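Local atomic coordinates of chloramphenicol acetyltransferase (Aliivibrio fischeri, PDB entry 6PXA), a protein that probably transfers the acetyl group of acetyl-CoA to the 3-hydroxyl of chloramphenicol, as a trimeric acyltransferase of the hexapeptide-repeat family, and here binds taurocholic acid. Residues B[174-177]-B[178-181]; B[197-200]-B[201-204]. All blocks are in the same frame, centred on the assembly; numbering follows the deposited sequence.

Both contacts are local helix turns that follow the left-handed beta-helix of hexapeptide repeats. Contact 1 spans the loop after strand 169-173 and the first turn of helix 177-186. Contact 2 lies later, where helix 193-198 gives way to the short helix 200-203. Their centres are 19 Å apart and their nearest atoms about 7 Å. Helix 208-219 meets both. Its Glu210, a magnesium-binding residue without bound metal here, has its side chain about 10 Å from that of Leu179 and about 4 Å from that of Ile202. Phe175 packs on Trp97 of the second subunit, and Ile202 and Leu203 on its Ile98. The Met200 side chain is about 8 Å from a bound taurocholic acid.

Contact 1: B[174-177]-B[178-181]; sequences RFDE and NLIQ
Asp176 and Ile180 are joined by the first backbone bond of helix 177-186. Ile180 N donates to Asp176 O at 2.9 Å, almost straight at 175°. The next bond runs from Gln181 N to Glu177 O, also 2.9 Å, with the donor tilted 20° from the carbonyl plane. Asp176 holds the N-cap position, but its carboxylate makes no capping bond. Instead it lies alongside Leu179, pointing the same way, with OD1 4.0 Å from Leu179 CD1.

Phe175 CB packs against both Leu179 CB, at 4.2 Å, and Ile180 CG1, at 4.0 Å, while the Phe175 ring leads away. The ring turns back to Arg174: CE2 lies over one face of the guanidinium, 3.8 Å above its plane and toward the rim. Ile180 has CG1 beside its backbone N (chi1 -68°), and an extended chi2 carries CD1 to 3.4 Å from Phe175 O. Tyr161 touches Ile180 from a loop, and Ile208 of helix 208-219 packs on Phe175 and Leu179.

The charged side chains find their partners outside the turn. Glu177 OE2 forms a salt bridge with Lys173. Arg174 donates from NH1 to Gly145 O, from NE to Ala95 O of the second subunit, and weakly from NH2 to Trp97 O and Ile98 O of that subunit.

Both hydrogen bonds across this turn are thus main-chain. The N-cap side chain contributes none, and the charged groups of Glu177 and Arg174 look outward to other partners. The buried guanidinium is met by carbonyl oxygens of this chain and the second subunit, the NH2 bonds weak, so the residue that follows strand 169-173 also ties this chain to its neighbour in the trimer.

Contact 2: B[197-200]-B[201-204]; sequences KNTM and EILC
Thr199 and Ile202 meet through methyl groups. Thr199 CG2 is 3.4 Å from Ile202 CD1, tighter than usual van der Waals contact, and the two side chains cross obliquely. Met200 reaches the other way. Its CG stands opposite the backbone N (chi1 -175°), and bends at chi2 and chi3 bring SD to 3.9 Å from Cys204 SG. Met200 CE comes to 4.2 Å from Leu203 CD1, with Met200 and Leu203 crossing at about a right angle.

The backbone sets these pairs. Leu203 N donates to Thr199 O at 3.0 Å, in the carbonyl plane, and Ile202 N adds a weak bond to the same oxygen. Cys204 N donates to Met200 O at 3.0 Å. This is the short helix 200-203, with Thr199 at its N-cap position, just where helix 193-198 ends. The hydroxyl of Thr199 does not cap the new helix; OG1 bonds back to His195 O.

Farther out, Leu211 and Tyr214 of helix 208-219 pack on Thr199, and Ile202 touches Glu210 of that helix, a magnesium-binding residue that holds no metal here. From the second subunit, Ile98 packs on Ile202 and Leu203, and Gly111 on Met200.

Contact 1: B[174-177]-B[178-181]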
loop_
_atom_site.group_PDB
_atom_site.type_symbol
_atom_site.label_atom_id
_atom_site.label_comp_id
_atom_site.label_asym_id
_atom_site.label_seq_id
_atom_site.Cartn_x
_atom_site.Cartn_y
_atom_site.Cartn_z
ATOM N N ARG B 174 -1.236 13.052 -21.521
ATOM C CA ARG B 174 -2.382 12.499 -22.246
ATOM C C ARG B 174 -2.462 13.045 -23.665
ATOM O O ARG B 174 -2.896 12.335 -24.579
ATOM C CB ARG B 174 -3.679 12.791 -21.492
ATOM C CG ARG B 174 -3.854 12.027 -20.172
ATOM C CD ARG B 174 -4.972 12.628 -19.326
ATOM N NE ARG B 174 -6.288 12.493 -19.945
ATOM C CZ ARG B 174 -7.358 13.225 -19.631
ATOM N NH1 ARG B 174 -7.300 14.173 -18.703
ATOM N NH2 ARG B 174 -8.502 13.018 -20.259
ATOM N N PHE B 175 -2.063 14.307 -23.872
ATOM C CA PHE B 175 -2.159 14.955 -25.177
ATOM C C PHE B 175 -0.883 15.731 -25.479
ATOM O O PHE B 175 -0.052 15.981 -24.597
ATOM C CB PHE B 175 -3.372 15.895 -25.241
ATOM C CG PHE B 175 -4.637 15.262 -24.748
ATOM C CD1 PHE B 175 -5.331 14.374 -25.546
ATOM C CD2 PHE B 175 -5.117 15.539 -23.475
ATOM C CE1 PHE B 175 -6.499 13.786 -25.098
ATOM C CE2 PHE B 175 -6.283 14.949 -23.013
ATOM C CZ PHE B 175 -6.971 14.063 -23.834
ATOM N N ASP B 176 -0.742 16.124 -26.747
ATOM C CA ASP B 176 0.346 17.004 -27.162
ATOM C C ASP B 176 0.256 18.350 -26.452
ATOM O O ASP B 176 -0.817 18.786 -26.026
ATOM C CB ASP B 176 0.304 17.229 -28.672
ATOM C CG ASP B 176 -0.097 15.981 -29.417
ATOM O OD1 ASP B 176 -1.054 15.311 -28.954
ATOM O OD2 ASP B 176 0.538 15.669 -30.447
ATOM N N GLU B 177 1.408 19.023 -26.355
ATOM C CA GLU B 177 1.489 20.265 -25.589
ATOM C C GLU B 177 0.514 21.312 -26.109
ATOM O O GLU B 177 -0.147 22.002 -25.324
ATOM C CB GLU B 177 2.916 20.817 -25.618
ATOM C CG GLU B 177 3.932 20.013 -24.809
ATOM C CD GLU B 177 3.656 20.038 -23.314
ATOM O OE1 GLU B 177 3.060 21.020 -22.824
ATOM O OE2 GLU B 177 4.033 19.070 -22.626
ATOM N N ASN B 178 0.414 21.453 -27.431
ATOM C CA ASN B 178 -0.450 22.487 -27.990
ATOM C C ASN B 178 -1.902 22.276 -27.575
ATOM O O ASN B 178 -2.610 23.237 -27.247
ATOM C CB ASN B 178 -0.317 22.511 -29.511
ATOM C CG ASN B 178 1.072 22.924 -29.968
ATOM O OD1 ASN B 178 1.855 23.468 -29.188
ATOM N ND2 ASN B 178 1.382 22.672 -31.240
ATOM N N LEU B 179 -2.354 21.020 -27.563
ATOM C CA LEU B 179 -3.729 20.710 -27.191
ATOM C C LEU B 179 -3.951 20.815 -25.689
ATOM O O LEU B 179 -5.031 21.229 -25.251
ATOM C CB LEU B 179 -4.089 19.305 -27.666
ATOM C CG LEU B 179 -3.935 19.061 -29.168
ATOM C CD1 LEU B 179 -4.273 17.621 -29.476
ATOM C CD2 LEU B 179 -4.805 20.009 -29.993
ATOM N N ILE B 180 -2.971 20.381 -24.886
ATOM C CA ILE B 180 -3.017 20.641 -23.450
ATOM C C ILE B 180 -3.216 22.126 -23.192
ATOM O O ILE B 180 -4.091 22.531 -22.418
ATOM C CB ILE B 180 -1.737 20.135 -22.765
ATOM C CG1 ILE B 180 -1.661 18.611 -22.788
ATOM C CG2 ILE B 180 -1.661 20.634 -21.322
ATOM C CD1 ILE B 180 -0.505 18.079 -21.972
ATOM N N GLN B 181 -2.387 22.960 -23.826
ATOM C CA GLN B 181 -2.500 24.401 -23.636
ATOM C C GLN B 181 -3.896 24.889 -23.988
ATOM O O GLN B 181 -4.428 25.798 -23.341
ATOM C CB GLN B 181 -1.455 25.123 -24.483
ATOM C CG GLN B 181 -0.475 25.942 -23.673
ATOM C CD GLN B 181 -0.193 27.285 -24.317
ATOM O OE1 GLN B 181 -0.664 28.324 -23.848
ATOM N NE2 GLN B 181 0.571 27.274 -25.405
#

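Contact 2: B[197-200]-B[201-204]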
loop_
_atom_site.group_PDB
_atom_site.type_symbol
_atom_site.label_atom_id
_atom_site.label_comp_id
_atom_site.label_asym_id
_atom_site.label_seq_id
_atom_site.Cartn_x
_atom_site.Cartn_y
_atom_site.Cartn_z
ATOM N N LYS B 197 -23.341 19.861 -21.152
ATOM C CA LYS B 197 -24.298 18.928 -21.727
ATOM C C LYS B 197 -24.269 18.985 -23.251
ATOM O O LYS B 197 -24.156 17.946 -23.916
ATOM C CB LYS B 197 -25.694 19.223 -21.180
ATOM C CG LYS B 197 -25.773 19.036 -19.673
ATOM C CD LYS B 197 -27.188 19.221 -19.152
ATOM C CE LYS B 197 -28.121 18.166 -19.707
ATOM N NZ LYS B 197 -29.460 18.211 -19.058
ATOM N N ASN B 198 -24.322 20.199 -23.820
ATOM C CA ASN B 198 -24.386 20.349 -25.274
ATOM C C ASN B 198 -23.163 19.769 -25.963
ATOM O O ASN B 198 -23.252 19.323 -27.112
ATOM C CB ASN B 198 -24.516 21.823 -25.675
ATOM C CG ASN B 198 -25.876 22.397 -25.366
ATOM O OD1 ASN B 198 -26.811 21.665 -25.050
ATOM N ND2 ASN B 198 -25.999 23.717 -25.463
ATOM N N THR B 199 -22.010 19.792 -25.306
ATOM C CA THR B 199 -20.792 19.321 -25.944
ATOM C C THR B 199 -20.383 17.944 -25.446
ATOM O O THR B 199 -19.266 17.498 -25.725
ATOM C CB THR B 199 -19.674 20.334 -25.735
ATOM O OG1 THR B 199 -20.248 21.644 -25.677
ATOM C CG2 THR B 199 -18.739 20.300 -26.908
ATOM N N MET B 200 -21.277 17.256 -24.736
ATOM C CA MET B 200 -20.949 15.956 -24.166
ATOM C C MET B 200 -20.452 14.964 -25.220
ATOM O O MET B 200 -19.589 14.128 -24.923
ATOM C CB MET B 200 -22.164 15.407 -23.423
ATOM C CG MET B 200 -21.887 14.112 -22.693
ATOM S SD MET B 200 -20.489 14.240 -21.564
ATOM C CE MET B 200 -21.069 15.587 -20.524
ATOM N N GLU B 201 -20.977 15.038 -26.445
ATOM C CA GLU B 201 -20.491 14.178 -27.519
ATOM C C GLU B 201 -19.025 14.446 -27.830
ATOM O O GLU B 201 -18.290 13.522 -28.194
ATOM C CB GLU B 201 -21.349 14.373 -28.771
ATOM C CG GLU B 201 -21.644 13.101 -29.542
ATOM C CD GLU B 201 -20.775 12.938 -30.783
ATOM O OE1 GLU B 201 -19.612 13.399 -30.756
ATOM O OE2 GLU B 201 -21.258 12.356 -31.783
ATOM N N ILE B 202 -18.578 15.694 -27.689
ATOM C CA ILE B 202 -17.169 15.991 -27.927
ATOM C C ILE B 202 -16.310 15.596 -26.728
ATOM O O ILE B 202 -15.201 15.082 -26.903
ATOM C CB ILE B 202 -16.973 17.474 -28.292
ATOM C CG1 ILE B 202 -17.830 17.861 -29.498
ATOM C CG2 ILE B 202 -15.508 17.751 -28.599
ATOM C CD1 ILE B 202 -17.574 19.287 -29.992
ATOM N N LEU B 203 -16.787 15.834 -25.495
ATOM C CA LEU B 203 -15.995 15.467 -24.317
ATOM C C LEU B 203 -15.785 13.949 -24.212
ATOM O O LEU B 203 -14.751 13.496 -23.706
ATOM C CB LEU B 203 -16.657 16.000 -23.041
ATOM C CG LEU B 203 -16.786 17.528 -22.848
ATOM C CD1 LEU B 203 -17.787 17.856 -21.755
ATOM C CD2 LEU B 203 -15.447 18.158 -22.538
ATOM N N CYS B 204 -16.742 13.155 -24.678
ATOM C CA CYS B 204 -16.577 11.703 -24.788
ATOM C C CYS B 204 -15.902 11.326 -26.102
ATOM O O CYS B 204 -16.386 10.492 -26.857
ATOM C CB CYS B 204 -17.924 11.001 -24.641
ATOM S SG CYS B 204 -18.642 11.167 -22.971
#